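Hypothetical protein (Staphylococcus aureus subsp. aureus, PDB 1QYI) is of unknown function but contains a haloacid dehalogenase-like hydrolase region and probably belongs to that superfamily of phosphatases and related hydrolases. Local coordinates at residues Ser14-Arg17 with Cys18-Val21; Gln61-Lys64 with Ile65-Lys68; Leu72-Ser76 with Asn77-Leu81; Asn139-Gly143 with Lys144-Tyr148. All coordinates share one frame; numbering follows the deposited sequence.

All four contacts are local, each at or close to the start of a helix in the largely helical region that follows strand 3-6 in the chain. Contacts 1 to 3 are partly buried. Contact 1, its centre about 7 Å from the centre of the chain, is the innermost and the one with an internal salt bridge. Contacts 2 and 3 open the consecutive helices 64-71 and 77-93, and contacts 1, 2 and 3 touch one another through apolar packing, with an asparagine amide joining in between 1 and 3. Contact 4, about 20 Å from the chain centre by the same measure, is a surface contact touching contact 3 alone; its polar side-chain bond is weak.

Contact 1: residues Ser14-Arg17 with Cys18-Val21; sequences SEER and CFDV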
# COMPACT_ATOMS: atom_id res chain seq x y z
N SER A 14 -6.82 1.66 7.73
CA SER A 14 -5.90 0.54 7.72
C SER A 14 -5.50 0.26 6.29
O SER A 14 -6.02 0.89 5.37
CB SER A 14 -6.53 -0.70 8.36
OG SER A 14 -7.79 -0.99 7.80
N GLU A 15 -4.57 -0.67 6.09
CA GLU A 15 -4.09 -1.01 4.75
C GLU A 15 -4.74 -2.26 4.17
O GLU A 15 -4.42 -2.66 3.05
CB GLU A 15 -2.57 -1.22 4.78
CG GLU A 15 -1.76 0.03 5.03
CD GLU A 15 -0.28 -0.28 5.17
OE1 GLU A 15 0.08 -1.06 6.08
OE2 GLU A 15 0.53 0.26 4.39
N GLU A 16 -5.63 -2.87 4.94
CA GLU A 16 -6.33 -4.10 4.54
C GLU A 16 -6.86 -4.11 3.12
O GLU A 16 -6.65 -5.07 2.37
CB GLU A 16 -7.49 -4.38 5.50
CG GLU A 16 -7.05 -4.82 6.90
CD GLU A 16 -6.24 -6.10 6.87
OE1 GLU A 16 -6.73 -7.12 6.34
OE2 GLU A 16 -5.11 -6.09 7.40
N ARG A 17 -7.57 -3.05 2.74
CA ARG A 17 -8.16 -2.93 1.42
C ARG A 17 -7.09 -3.13 0.34
O ARG A 17 -7.39 -3.65 -0.73
CB ARG A 17 -8.82 -1.57 1.25
CG ARG A 17 -10.11 -1.58 0.44
CD ARG A 17 -11.33 -1.87 1.31
NE ARG A 17 -11.84 -3.23 1.16
CZ ARG A 17 -13.11 -3.59 1.37
NH1 ARG A 17 -14.01 -2.69 1.73
NH2 ARG A 17 -13.49 -4.85 1.21
N CYS A 18 -5.86 -2.71 0.62
CA CYS A 18 -4.78 -2.87 -0.34
C CYS A 18 -4.62 -4.36 -0.62
O CYS A 18 -4.59 -4.78 -1.78
CB CYS A 18 -3.47 -2.29 0.19
SG CYS A 18 -3.36 -0.47 0.13
N PHE A 19 -4.52 -5.15 0.44
CA PHE A 19 -4.36 -6.60 0.31
C PHE A 19 -5.59 -7.19 -0.39
O PHE A 19 -5.48 -8.18 -1.13
CB PHE A 19 -4.16 -7.23 1.70
CG PHE A 19 -3.13 -6.52 2.54
CD1 PHE A 19 -1.88 -6.18 2.02
CD2 PHE A 19 -3.40 -6.20 3.87
CE1 PHE A 19 -0.93 -5.54 2.79
CE2 PHE A 19 -2.45 -5.55 4.66
CZ PHE A 19 -1.21 -5.22 4.12
N ASP A 20 -6.75 -6.58 -0.17
CA ASP A 20 -8.00 -7.00 -0.80
C ASP A 20 -7.84 -6.78 -2.30
O ASP A 20 -7.92 -7.71 -3.10
CB ASP A 20 -9.18 -6.16 -0.31
CG ASP A 20 -9.81 -6.68 0.95
OD1 ASP A 20 -9.21 -7.55 1.64
OD2 ASP A 20 -10.92 -6.19 1.26
N VAL A 21 -7.64 -5.52 -2.70
CA VAL A 21 -7.50 -5.22 -4.11
C VAL A 21 -6.39 -6.09 -4.70
O VAL A 21 -6.55 -6.64 -5.79
CB VAL A 21 -7.19 -3.73 -4.35
CG1 VAL A 21 -7.01 -3.48 -5.84
CG2 VAL A 21 -8.33 -2.88 -3.81
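Arg17 and Asp20, one turn apart at the start of helix 16-31, form the charged part of this contact. The guanidinium comes side-on: NH2 of Arg17 lies 2.9 Å from OD2 of Asp20, and NE of Arg17 reaches the same OD2 at 3.1 Å. One carboxylate oxygen thus takes both bonds, with the two planes 62° apart instead of flat against each other. Bends at chi2 and chi3 of Arg17 fold the chain back to bring NE alongside. Outside the segments, Arg17 NH1 donates to the carbonyl of Gln210, while Arg56 forms salt bridges with both Asp20 OD1 and Glu16 OE1.

The backbone bonds wind the first turn. Cys18 N donates to Glu15 O at 2.8 Å from above the carbonyl plane, Asp20 N to Glu16 O at 3.0 Å, and Val21 N to Arg17 O at 2.7 Å, the straightest of the three at 174°.

Phe19 is met by two glutamate oxygens. Over one face of its ring lies Glu15 O, nearer the margin than the middle, and Glu16 OE2 meets the ring edge in its plane, 3.9 Å from CE2 of Phe19. The phenylalanine also packs on Asn77 and Met80 of helix 77-93. Cys18, for its part, is covered by Tyr181 and Tyr185 of helix 172-195.

With each oxygen of Asp20 facing a different arginine, and Glu16 sharing Arg56, the buried aspartate probably stays ionised; the paired cations should offset the repulsion between these two acids and tie the helix start to helix 49-60.

Contact 2: residues Gln61-Lys64 with Ile65-Lys68; sequences QKDK and ILNK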
# COMPACT_ATOMS: atom_id res chain seq x y z
N GLN A 61 -4.33 -17.83 0.84
CA GLN A 61 -4.40 -18.94 1.79
C GLN A 61 -4.34 -18.48 3.25
O GLN A 61 -3.38 -18.74 3.98
CB GLN A 61 -3.26 -19.92 1.52
CG GLN A 61 -3.28 -20.50 0.13
CD GLN A 61 -4.36 -21.55 -0.06
OE1 GLN A 61 -4.23 -22.68 0.42
NE2 GLN A 61 -5.43 -21.18 -0.74
N LYS A 62 -5.39 -17.79 3.67
CA LYS A 62 -5.47 -17.27 5.03
C LYS A 62 -4.37 -16.25 5.27
O LYS A 62 -3.94 -16.05 6.41
CB LYS A 62 -5.35 -18.40 6.06
CG LYS A 62 -6.65 -19.18 6.33
CD LYS A 62 -7.76 -18.26 6.85
CE LYS A 62 -9.04 -19.05 7.12
NZ LYS A 62 -10.14 -18.19 7.65
N ASP A 63 -3.92 -15.61 4.21
CA ASP A 63 -2.88 -14.59 4.32
C ASP A 63 -1.49 -15.14 4.60
O ASP A 63 -0.55 -14.38 4.86
CB ASP A 63 -3.28 -13.58 5.39
CG ASP A 63 -4.29 -12.58 4.88
OD1 ASP A 63 -4.96 -12.87 3.86
OD2 ASP A 63 -4.42 -11.50 5.50
N LYS A 64 -1.36 -16.46 4.53
CA LYS A 64 -0.07 -17.10 4.75
C LYS A 64 0.92 -16.63 3.67
O LYS A 64 2.05 -16.27 3.99
CB LYS A 64 -0.24 -18.63 4.73
CG LYS A 64 -0.90 -19.17 6.02
CD LYS A 64 -0.92 -20.70 6.12
CE LYS A 64 -1.79 -21.36 5.06
NZ LYS A 64 -1.93 -22.83 5.28
N ILE A 65 0.47 -16.61 2.42
CA ILE A 65 1.27 -16.16 1.27
C ILE A 65 1.57 -14.67 1.44
O ILE A 65 2.69 -14.21 1.21
CB ILE A 65 0.50 -16.34 -0.07
CG1 ILE A 65 0.12 -17.80 -0.29
CG2 ILE A 65 1.37 -15.89 -1.25
CD1 ILE A 65 -0.70 -18.04 -1.54
N LEU A 66 0.55 -13.93 1.88
CA LEU A 66 0.64 -12.50 2.09
C LEU A 66 1.64 -12.10 3.18
O LEU A 66 2.30 -11.07 3.07
CB LEU A 66 -0.75 -11.95 2.41
CG LEU A 66 -0.91 -10.49 2.83
CD1 LEU A 66 -0.21 -9.55 1.85
CD2 LEU A 66 -2.40 -10.17 2.90
N ASN A 67 1.74 -12.92 4.22
CA ASN A 67 2.66 -12.64 5.32
C ASN A 67 4.08 -13.11 5.03
O ASN A 67 5.05 -12.58 5.59
CB ASN A 67 2.16 -13.28 6.61
CG ASN A 67 0.91 -12.63 7.14
OD1 ASN A 67 0.85 -11.41 7.30
ND2 ASN A 67 -0.12 -13.44 7.41
N LYS A 68 4.21 -14.12 4.17
CA LYS A 68 5.52 -14.65 3.81
C LYS A 68 6.26 -13.61 2.97
O LYS A 68 7.45 -13.39 3.15
CB LYS A 68 5.38 -15.96 3.01
CG LYS A 68 6.49 -17.00 3.23
CD LYS A 68 7.90 -16.40 3.15
CE LYS A 68 8.99 -17.48 3.23
NZ LYS A 68 8.94 -18.29 4.49
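Leu66 runs alongside Asp63 in the same direction at the start of helix 64-71. From CB outward, Leu66 first meets the backbone: its CB sits 3.5 Å from Asp63 O. CG stands anti to the backbone N (chi1 173°), which carries the branch along the aspartate. There CD2 of Leu66 rests against the carboxylate, 3.6 Å from OD2 of Asp63, and the same methyl also touches CB of Phe19. The other methyl, CD1, reaches the selenomethionine Met80. The carboxylate itself is held by a salt bridge from Arg56 to OD2, so it packs on the leucine while its charge is met from helix 49-60.

Asp63 O accepts from Asn67 N at 2.8 Å. Asn67 ND2 is equally near that oxygen, but its angle is too poor for a bond. Next along the helix, Lys68 N donates to Lys64 O at 3.1 Å. Farther back, CG of Gln61 touches CD1 of Ile65 at 3.9 Å.

Asp63 occupies the N-cap position without a side-chain capping bond. Before the helix starts, Lys64 N bonds back to Gln61 O at 3.1 Å, closing a type I' turn: a tight connection between two successive helices, 49-60 and 64-71.

Contact 3: residues Leu72-Ser76 with Asn77-Leu81; sequences LGLNS and NWDML
Ser76 meets two flat-ended side chains of the helix that follows it, Trp78 and Asp79. Its OG lies 4.0 Å from CB of Trp78, oblique to the indole, and the ring's aromatic partner is Tyr181 of helix 172-195, stacked edge-to-face. At the carboxylate, OD2 of Asp79 comes within 3.1 Å of Ser76 CB; OG of Ser76 is near as well, but badly angled for a hydrogen bond. The strong partners of this carboxylate lie farther off in the chain: Lys144 forms a salt bridge to OD2, and Trp174 NE1 donates to OD1. The amide of Asn77 packs on helix 16-31, against Cys18 and the ring of Phe19.

Ser76 is the N-cap of helix 77-93, and Asp79 stands three residues on, the spacing of a capping box. The box is not made, however: Ser76 OG stays 3.8 Å from Asp79 N, and Asp79 OD2 is 4.8 Å from Ser76 N. Just upstream, Gly73 ends helix 64-71 in a Schellman motif, and a short loop leads to the next helix.

The first helical bond runs from Met80 N to Ser76 O at 3.0 Å and 165°. Selenomethionine Met80 packs back over the loop carbonyls: its CG lies 3.0 Å from Ser76 O, and with chi2 extended (-170°) its SE comes to 3.4 Å from Leu74 O. Leu74 runs roughly perpendicular to the side chain of Asp79, its CD2 3.5 Å from CB of Asp79.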
# COMPACT_ATOMS: atom_id res chain seq x y z
N LEU A 72 9.95 -11.52 3.68
CA LEU A 72 11.04 -11.63 2.70
C LEU A 72 11.47 -10.28 2.11
O LEU A 72 12.44 -10.20 1.35
CB LEU A 72 10.65 -12.60 1.57
CG LEU A 72 10.38 -14.05 2.00
CD1 LEU A 72 10.04 -14.91 0.79
CD2 LEU A 72 11.61 -14.60 2.71
N GLY A 73 10.74 -9.23 2.46
CA GLY A 73 11.07 -7.90 1.97
C GLY A 73 10.15 -7.36 0.89
O GLY A 73 10.42 -6.30 0.31
N LEU A 74 9.06 -8.06 0.61
CA LEU A 74 8.11 -7.61 -0.41
C LEU A 74 6.89 -6.98 0.23
O LEU A 74 5.89 -7.65 0.50
CB LEU A 74 7.65 -8.77 -1.30
CG LEU A 74 8.32 -8.94 -2.66
CD1 LEU A 74 7.40 -9.78 -3.53
CD2 LEU A 74 8.56 -7.59 -3.31
N ASN A 75 6.97 -5.67 0.45
CA ASN A 75 5.88 -4.95 1.08
C ASN A 75 5.07 -4.09 0.11
O ASN A 75 4.12 -3.42 0.51
CB ASN A 75 6.42 -4.09 2.22
CG ASN A 75 7.15 -4.92 3.26
OD1 ASN A 75 8.31 -5.29 3.06
ND2 ASN A 75 6.47 -5.25 4.36
N SER A 76 5.45 -4.12 -1.17
CA SER A 76 4.71 -3.37 -2.18
C SER A 76 3.59 -4.28 -2.68
O SER A 76 3.86 -5.42 -3.05
CB SER A 76 5.62 -2.99 -3.35
OG SER A 76 4.87 -2.31 -4.36
N ASN A 77 2.36 -3.78 -2.70
CA ASN A 77 1.24 -4.61 -3.16
C ASN A 77 1.37 -4.97 -4.63
O ASN A 77 1.03 -6.08 -5.02
CB ASN A 77 -0.10 -3.89 -2.93
CG ASN A 77 -0.40 -3.68 -1.46
OD1 ASN A 77 0.15 -2.79 -0.82
ND2 ASN A 77 -1.28 -4.51 -0.91
N TRP A 78 1.86 -4.02 -5.44
CA TRP A 78 2.04 -4.28 -6.87
C TRP A 78 2.95 -5.49 -7.03
O TRP A 78 2.61 -6.46 -7.72
CB TRP A 78 2.66 -3.06 -7.57
CG TRP A 78 1.81 -1.80 -7.54
CD1 TRP A 78 0.44 -1.74 -7.48
CD2 TRP A 78 2.27 -0.45 -7.64
NE1 TRP A 78 0.03 -0.43 -7.55
CE2 TRP A 78 1.12 0.38 -7.65
CE3 TRP A 78 3.54 0.16 -7.73
CZ2 TRP A 78 1.20 1.79 -7.74
CZ3 TRP A 78 3.62 1.55 -7.83
CH2 TRP A 78 2.45 2.35 -7.83
N ASP A 79 4.11 -5.46 -6.38
CA ASP A 79 5.05 -6.57 -6.48
C ASP A 79 4.44 -7.88 -5.98
O ASP A 79 4.58 -8.92 -6.64
CB ASP A 79 6.33 -6.27 -5.70
CG ASP A 79 7.12 -5.10 -6.28
OD1 ASP A 79 7.41 -5.12 -7.50
OD2 ASP A 79 7.45 -4.17 -5.52
N MSE A 80 3.76 -7.83 -4.84
CA MSE A 80 3.15 -9.03 -4.27
C MSE A 80 2.15 -9.72 -5.20
O MSE A 80 2.25 -10.92 -5.45
CB MSE A 80 2.47 -8.70 -2.94
CG MSE A 80 3.40 -8.17 -1.88
SE MSE A 80 2.54 -8.08 -0.15
CE MSE A 80 0.85 -7.28 -0.70
N LEU A 81 1.17 -8.96 -5.69
CA LEU A 81 0.17 -9.52 -6.57
C LEU A 81 0.82 -10.02 -7.86
O LEU A 81 0.36 -10.99 -8.46
CB LEU A 81 -0.90 -8.47 -6.88
CG LEU A 81 -0.50 -7.22 -7.67
CD1 LEU A 81 -0.49 -7.53 -9.16
CD2 LEU A 81 -1.51 -6.11 -7.38

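Contact 4: residues Asn139-Gly143 with Lys144-Tyr148; sequences NVKVG and KNNIY
Gly143 O accepts the first main-chain bond of helix 144-158, from Ile147 N at 2.8 Å. The side chain of Ile147 closes over the same oxygen, with CG1 of Ile147 3.3 Å from Gly143 O.

Asn146 reaches back to the preceding carbonyl. Its chi1 puts CG anti to the carbonyl carbon, back over the loop, and chi2 (-61°) directs ND2 toward Val142 O at 2.7 Å; the angle is only 121° and the bond weak. The opposite branch of the amide, OD1 of Asn146, lies against Lys141, whose CE is 3.3 Å away as the two chains pass at a slant. Val140 adds the apolar part, its CG1 4.3 Å from CG1 of Ile147.

Gly143 takes a positive phi of 127°, and its backbone N is bonded to Leu72, which ties the loop to the end of helix 64-71. On the inner side, Ile147 packs on Leu74 and Ile83, and Tyr148 also rests on Ile83, joining this helix start to helix 77-93.

What results is a helix N-terminus with glycine at the N-cap, where Asn146, three residues on, bonds back weakly to the carbonyl of the residue before the cap.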
# COMPACT_ATOMS: atom_id res chain seq x y z
N ASN A 139 12.17 -21.76 -0.28
CA ASN A 139 13.60 -21.48 -0.21
C ASN A 139 13.96 -20.30 -1.10
O ASN A 139 14.39 -20.47 -2.24
CB ASN A 139 14.41 -22.72 -0.60
CG ASN A 139 14.03 -23.26 -1.97
OD1 ASN A 139 13.12 -22.74 -2.63
ND2 ASN A 139 14.72 -24.30 -2.42
N VAL A 140 13.76 -19.09 -0.58
CA VAL A 140 14.06 -17.86 -1.32
C VAL A 140 14.72 -16.87 -0.36
O VAL A 140 14.20 -16.60 0.73
CB VAL A 140 12.76 -17.24 -1.91
CG1 VAL A 140 13.10 -16.01 -2.74
CG2 VAL A 140 12.04 -18.26 -2.76
N LYS A 141 15.87 -16.33 -0.77
CA LYS A 141 16.61 -15.38 0.07
C LYS A 141 15.86 -14.06 0.19
O LYS A 141 15.30 -13.55 -0.78
CB LYS A 141 18.02 -15.12 -0.48
CG LYS A 141 18.96 -14.46 0.54
CD LYS A 141 20.38 -14.20 0.01
CE LYS A 141 20.40 -13.10 -1.05
NZ LYS A 141 21.79 -12.80 -1.51
N VAL A 142 15.85 -13.51 1.40
CA VAL A 142 15.18 -12.24 1.66
C VAL A 142 15.72 -11.15 0.74
O VAL A 142 16.92 -11.09 0.48
CB VAL A 142 15.37 -11.81 3.13
CG1 VAL A 142 14.71 -10.47 3.37
CG2 VAL A 142 14.80 -12.86 4.07
N GLY A 143 14.83 -10.29 0.24
CA GLY A 143 15.26 -9.21 -0.63
C GLY A 143 14.48 -9.17 -1.94
O GLY A 143 14.52 -10.11 -2.73
N LYS A 144 13.79 -8.06 -2.18
CA LYS A 144 12.99 -7.91 -3.39
C LYS A 144 13.74 -8.39 -4.63
O LYS A 144 13.26 -9.26 -5.36
CB LYS A 144 12.58 -6.45 -3.58
CG LYS A 144 11.68 -6.21 -4.78
CD LYS A 144 11.26 -4.74 -4.87
CE LYS A 144 10.62 -4.41 -6.20
NZ LYS A 144 10.14 -3.01 -6.22
N ASN A 145 14.92 -7.83 -4.86
CA ASN A 145 15.75 -8.19 -6.00
C ASN A 145 15.93 -9.71 -6.10
O ASN A 145 15.83 -10.30 -7.18
CB ASN A 145 17.13 -7.51 -5.89
CG ASN A 145 17.83 -7.80 -4.57
OD1 ASN A 145 19.02 -7.53 -4.42
ND2 ASN A 145 17.09 -8.33 -3.60
N ASN A 146 16.19 -10.34 -4.95
CA ASN A 146 16.40 -11.79 -4.84
C ASN A 146 15.12 -12.56 -5.15
O ASN A 146 15.16 -13.63 -5.75
CB ASN A 146 16.86 -12.14 -3.42
CG ASN A 146 18.09 -11.35 -2.99
OD1 ASN A 146 19.14 -11.45 -3.62
ND2 ASN A 146 17.96 -10.57 -1.92
N ILE A 147 13.98 -12.01 -4.72
CA ILE A 147 12.70 -12.65 -4.96
C ILE A 147 12.42 -12.70 -6.45
O ILE A 147 11.95 -13.70 -6.97
CB ILE A 147 11.55 -11.89 -4.26
CG1 ILE A 147 11.75 -11.94 -2.74
CG2 ILE A 147 10.20 -12.48 -4.66
CD1 ILE A 147 10.82 -11.04 -1.96
N TYR A 148 12.71 -11.60 -7.14
CA TYR A 148 12.49 -11.53 -8.58
C TYR A 148 13.41 -12.49 -9.33
O TYR A 148 13.05 -13.01 -10.39
CB TYR A 148 12.69 -10.09 -9.09
CG TYR A 148 11.41 -9.29 -9.07
CD1 TYR A 148 10.89 -8.78 -7.88
CD2 TYR A 148 10.65 -9.13 -10.24
CE1 TYR A 148 9.65 -8.14 -7.85
CE2 TYR A 148 9.41 -8.49 -10.21
CZ TYR A 148 8.92 -8.00 -9.02
OH TYR A 148 7.67 -7.42 -9.00